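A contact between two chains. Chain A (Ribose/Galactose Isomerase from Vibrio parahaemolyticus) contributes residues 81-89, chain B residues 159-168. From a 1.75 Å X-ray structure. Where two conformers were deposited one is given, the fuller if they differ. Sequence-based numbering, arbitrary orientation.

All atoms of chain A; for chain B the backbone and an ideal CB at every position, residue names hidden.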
# COMPACT_ATOMS: atom_id res chain seq x y z
N LEU A 81 15.69 -9.49 4.57
CA LEU A 81 15.75 -9.73 3.13
C LEU A 81 17.18 -9.61 2.61
O LEU A 81 17.67 -10.43 1.81
CB LEU A 81 14.84 -8.71 2.45
CG LEU A 81 14.89 -8.22 1.01
CD1 LEU A 81 13.77 -7.21 0.89
CD2 LEU A 81 16.20 -7.58 0.63
N MSE A 82 17.90 -8.59 3.09
CA MSE A 82 19.26 -8.38 2.61
C MSE A 82 20.23 -9.40 3.21
O MSE A 82 21.19 -9.84 2.54
CB MSE A 82 19.69 -6.95 2.88
CG MSE A 82 18.80 -5.96 2.12
SE MSE A 82 19.40 -4.14 2.36
CE MSE A 82 19.36 -4.13 4.30
N SER A 83 19.94 -9.80 4.45
CA SER A 83 20.73 -10.83 5.15
C SER A 83 20.57 -12.20 4.50
O SER A 83 21.53 -12.96 4.38
CB SER A 83 20.28 -10.89 6.63
OG SER A 83 20.92 -11.96 7.33
N CYS A 84 19.37 -12.53 4.04
CA CYS A 84 19.16 -13.81 3.32
C CYS A 84 19.81 -13.80 1.94
O CYS A 84 20.47 -14.78 1.54
CB CYS A 84 17.66 -14.07 3.16
SG CYS A 84 16.87 -14.62 4.69
N ASN A 85 19.60 -12.73 1.18
CA ASN A 85 20.03 -12.72 -0.22
C ASN A 85 21.53 -12.79 -0.45
O ASN A 85 21.98 -13.20 -1.52
CB ASN A 85 19.42 -11.52 -0.97
CG ASN A 85 18.00 -11.81 -1.48
OD1 ASN A 85 17.81 -12.71 -2.30
ND2 ASN A 85 17.00 -11.07 -1.00
N LEU A 86 22.33 -12.42 0.56
CA LEU A 86 23.78 -12.53 0.37
C LEU A 86 24.22 -13.98 0.23
O LEU A 86 25.25 -14.26 -0.38
CB LEU A 86 24.55 -11.88 1.54
CG LEU A 86 24.46 -12.60 2.89
CD1 LEU A 86 25.66 -13.56 3.08
CD2 LEU A 86 24.45 -11.56 4.02
N HIS A 87 23.45 -14.91 0.78
CA HIS A 87 23.90 -16.31 0.79
C HIS A 87 23.61 -17.03 -0.51
O HIS A 87 22.50 -16.93 -1.04
CB HIS A 87 23.23 -17.07 1.94
CG HIS A 87 23.58 -16.55 3.29
ND1 HIS A 87 24.72 -16.95 3.98
CD2 HIS A 87 22.95 -15.66 4.10
CE1 HIS A 87 24.77 -16.32 5.14
NE2 HIS A 87 23.71 -15.52 5.23
N PRO A 88 24.59 -17.78 -1.02
CA PRO A 88 24.25 -18.58 -2.21
C PRO A 88 23.13 -19.55 -1.88
O PRO A 88 23.02 -20.06 -0.75
CB PRO A 88 25.56 -19.34 -2.52
CG PRO A 88 26.28 -19.42 -1.17
CD PRO A 88 25.90 -18.12 -0.44
N GLY A 89 22.29 -19.84 -2.88
CA GLY A 89 21.22 -20.79 -2.68
C GLY A 89 20.00 -20.22 -1.97
O GLY A 89 19.03 -20.95 -1.77
N UNK B 159 27.57 -5.40 10.93
CA UNK B 159 27.79 -6.83 10.82
C UNK B 159 27.36 -7.35 9.44
O UNK B 159 28.05 -8.19 8.84
CB UNK B 159 27.03 -7.56 11.93
N UNK B 160 26.25 -6.83 8.90
CA UNK B 160 25.79 -7.27 7.59
C UNK B 160 26.93 -7.14 6.58
O UNK B 160 27.14 -8.03 5.77
CB UNK B 160 24.57 -6.46 7.14
N UNK B 161 27.65 -6.03 6.62
CA UNK B 161 28.74 -5.84 5.67
C UNK B 161 29.81 -6.90 5.84
O UNK B 161 30.39 -7.39 4.85
CB UNK B 161 29.35 -4.45 5.83
N UNK B 162 30.13 -7.22 7.09
CA UNK B 162 31.14 -8.26 7.37
C UNK B 162 30.73 -9.61 6.80
O UNK B 162 31.55 -10.35 6.23
CB UNK B 162 31.37 -8.39 8.88
N UNK B 163 29.47 -9.96 7.03
CA UNK B 163 28.99 -11.27 6.61
C UNK B 163 29.01 -11.35 5.10
O UNK B 163 29.40 -12.37 4.53
CB UNK B 163 27.58 -11.54 7.15
N UNK B 164 28.62 -10.26 4.44
CA UNK B 164 28.65 -10.22 2.98
C UNK B 164 30.09 -10.41 2.49
O UNK B 164 30.34 -11.18 1.58
CB UNK B 164 28.07 -8.90 2.46
N UNK B 165 31.03 -9.71 3.10
CA UNK B 165 32.43 -9.82 2.68
C UNK B 165 32.98 -11.21 2.93
O UNK B 165 33.85 -11.69 2.18
CB UNK B 165 33.29 -8.79 3.41
N UNK B 166 32.50 -11.88 3.98
CA UNK B 166 33.01 -13.21 4.34
C UNK B 166 32.51 -14.29 3.38
O UNK B 166 33.27 -15.18 2.97
CB UNK B 166 32.60 -13.56 5.77
N UNK B 167 31.22 -14.23 3.07
CA UNK B 167 30.57 -15.26 2.26
C UNK B 167 30.98 -15.17 0.81
O UNK B 167 30.99 -16.18 0.09
CB UNK B 167 29.05 -15.15 2.37
N UNK B 168 31.29 -13.95 0.38
CA UNK B 168 31.69 -13.68 -0.99
C UNK B 168 33.18 -13.82 -1.23
O UNK B 168 34.01 -13.55 -0.35
CB UNK B 168 31.25 -12.27 -1.38

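Chain B runs as a helix past the end of a helix in chain A and the turn that follows, so only part of its circumference meets the visible atoms. What chain A offers is mostly apolar: the methyl end of M82(A), both methyls of L86(A), the H87(A) ring and CD of P88(A).

Position 159 has nothing of chain A within reach of its CB; many helix-compatible residues would do, and I159(B) makes no contact here.

At position 160 the CA-to-CB bond points sideways and the ideal CB touches nothing, yet M82(A), S83(A) and L86(A) lie ahead. A short side chain would fall short of them, whereas a longer apolar one, such as leucine or methionine, could reach. The residue is L160(B). Its CD1 lies 3.8 Å from L86(A) CD2 and 3.8 Å from S83(A) CA, while CD2 packs 4.1 Å from M82(A) CE.

Positions 161 and 162 do not meet this stretch: CB points away at the first and is out of reach at the second. Chain A leaves the choice open, polar residues included, and both are asparagine, N161(B) and N162(B).

Position 163 points toward chain A, its ideal CB already 4.4 Å from L86(A) CD2. A compact apolar residue fits such a short gap; alanine, valine or isoleucine are reasonable. V163(B) places CG1 3.7 Å from L86(A) CD2, with the H87(A) ring nearby.

At position 164 CB points sideways, 4.7 Å from L86(A) CB. The setting favours a chain with an aliphatic stem, which methionine would provide; the carbonyl oxygen of M82(A) offers an acceptor farther on, so glutamine, arginine or lysine would suit both. K164(B) combines both features: CG lies 3.8 Å from L86(A) CD2, and NZ donates to a water O at 2.9 Å. That water O lies 2.9 Å from M82(A) O and can link the chains, but it has more acceptors in reach than protons.

Positions 165 and 166 make no contact, so chain A sets little constraint; A165(B) and A166(B) simply continue the helix.

Position 167 points toward chain A, its ideal CB 3.8 Å from L86(A) CD1, with H87(A) and P88(A) close by. Valine, isoleucine or perhaps alanine would suit. V167(B) places CG2 3.6 Å from L86(A) CD1 and 4.1 Å from H87(A) ND1; CG1 lies 3.7 Å from P88(A) CD and 3.9 Å from L86(A) CD1.

Position 168 leaves helical angles, at phi/psi -88/149, which many residues accept. A168(B) touches nothing here.

Chain B (159-168) ILNNVKAAVA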
# COMPACT_ATOMS: atom_id res chain seq x y z
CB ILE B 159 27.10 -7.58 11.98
CG1 ILE B 159 27.82 -7.25 13.29
CG2 ILE B 159 27.09 -9.09 11.74
CD1 ILE B 159 27.05 -7.65 14.55
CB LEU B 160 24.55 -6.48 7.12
CG LEU B 160 24.03 -6.85 5.73
CD1 LEU B 160 23.51 -8.29 5.72
CD2 LEU B 160 22.93 -5.89 5.30
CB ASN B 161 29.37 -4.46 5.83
CG ASN B 161 28.43 -3.33 5.42
OD1 ASN B 161 27.50 -3.54 4.65
ND2 ASN B 161 28.67 -2.14 5.95
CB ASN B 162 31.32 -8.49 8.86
CG ASN B 162 31.69 -7.24 9.63
OD1 ASN B 162 32.18 -6.26 9.08
ND2 ASN B 162 31.50 -7.31 10.92
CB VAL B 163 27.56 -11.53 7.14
CG1 VAL B 163 26.98 -12.78 6.49
CG2 VAL B 163 27.62 -11.68 8.67
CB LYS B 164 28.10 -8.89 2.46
CG LYS B 164 26.57 -8.74 2.69
CD LYS B 164 26.02 -7.32 2.35
CE LYS B 164 26.21 -6.92 0.88
NZ LYS B 164 25.41 -7.76 -0.10
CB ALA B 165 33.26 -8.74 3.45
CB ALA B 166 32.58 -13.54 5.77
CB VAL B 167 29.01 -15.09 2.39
CG1 VAL B 167 28.28 -15.83 1.28
CG2 VAL B 167 28.59 -15.61 3.75
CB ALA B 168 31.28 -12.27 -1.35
O HOH W 1 22.84 -7.81 1.24
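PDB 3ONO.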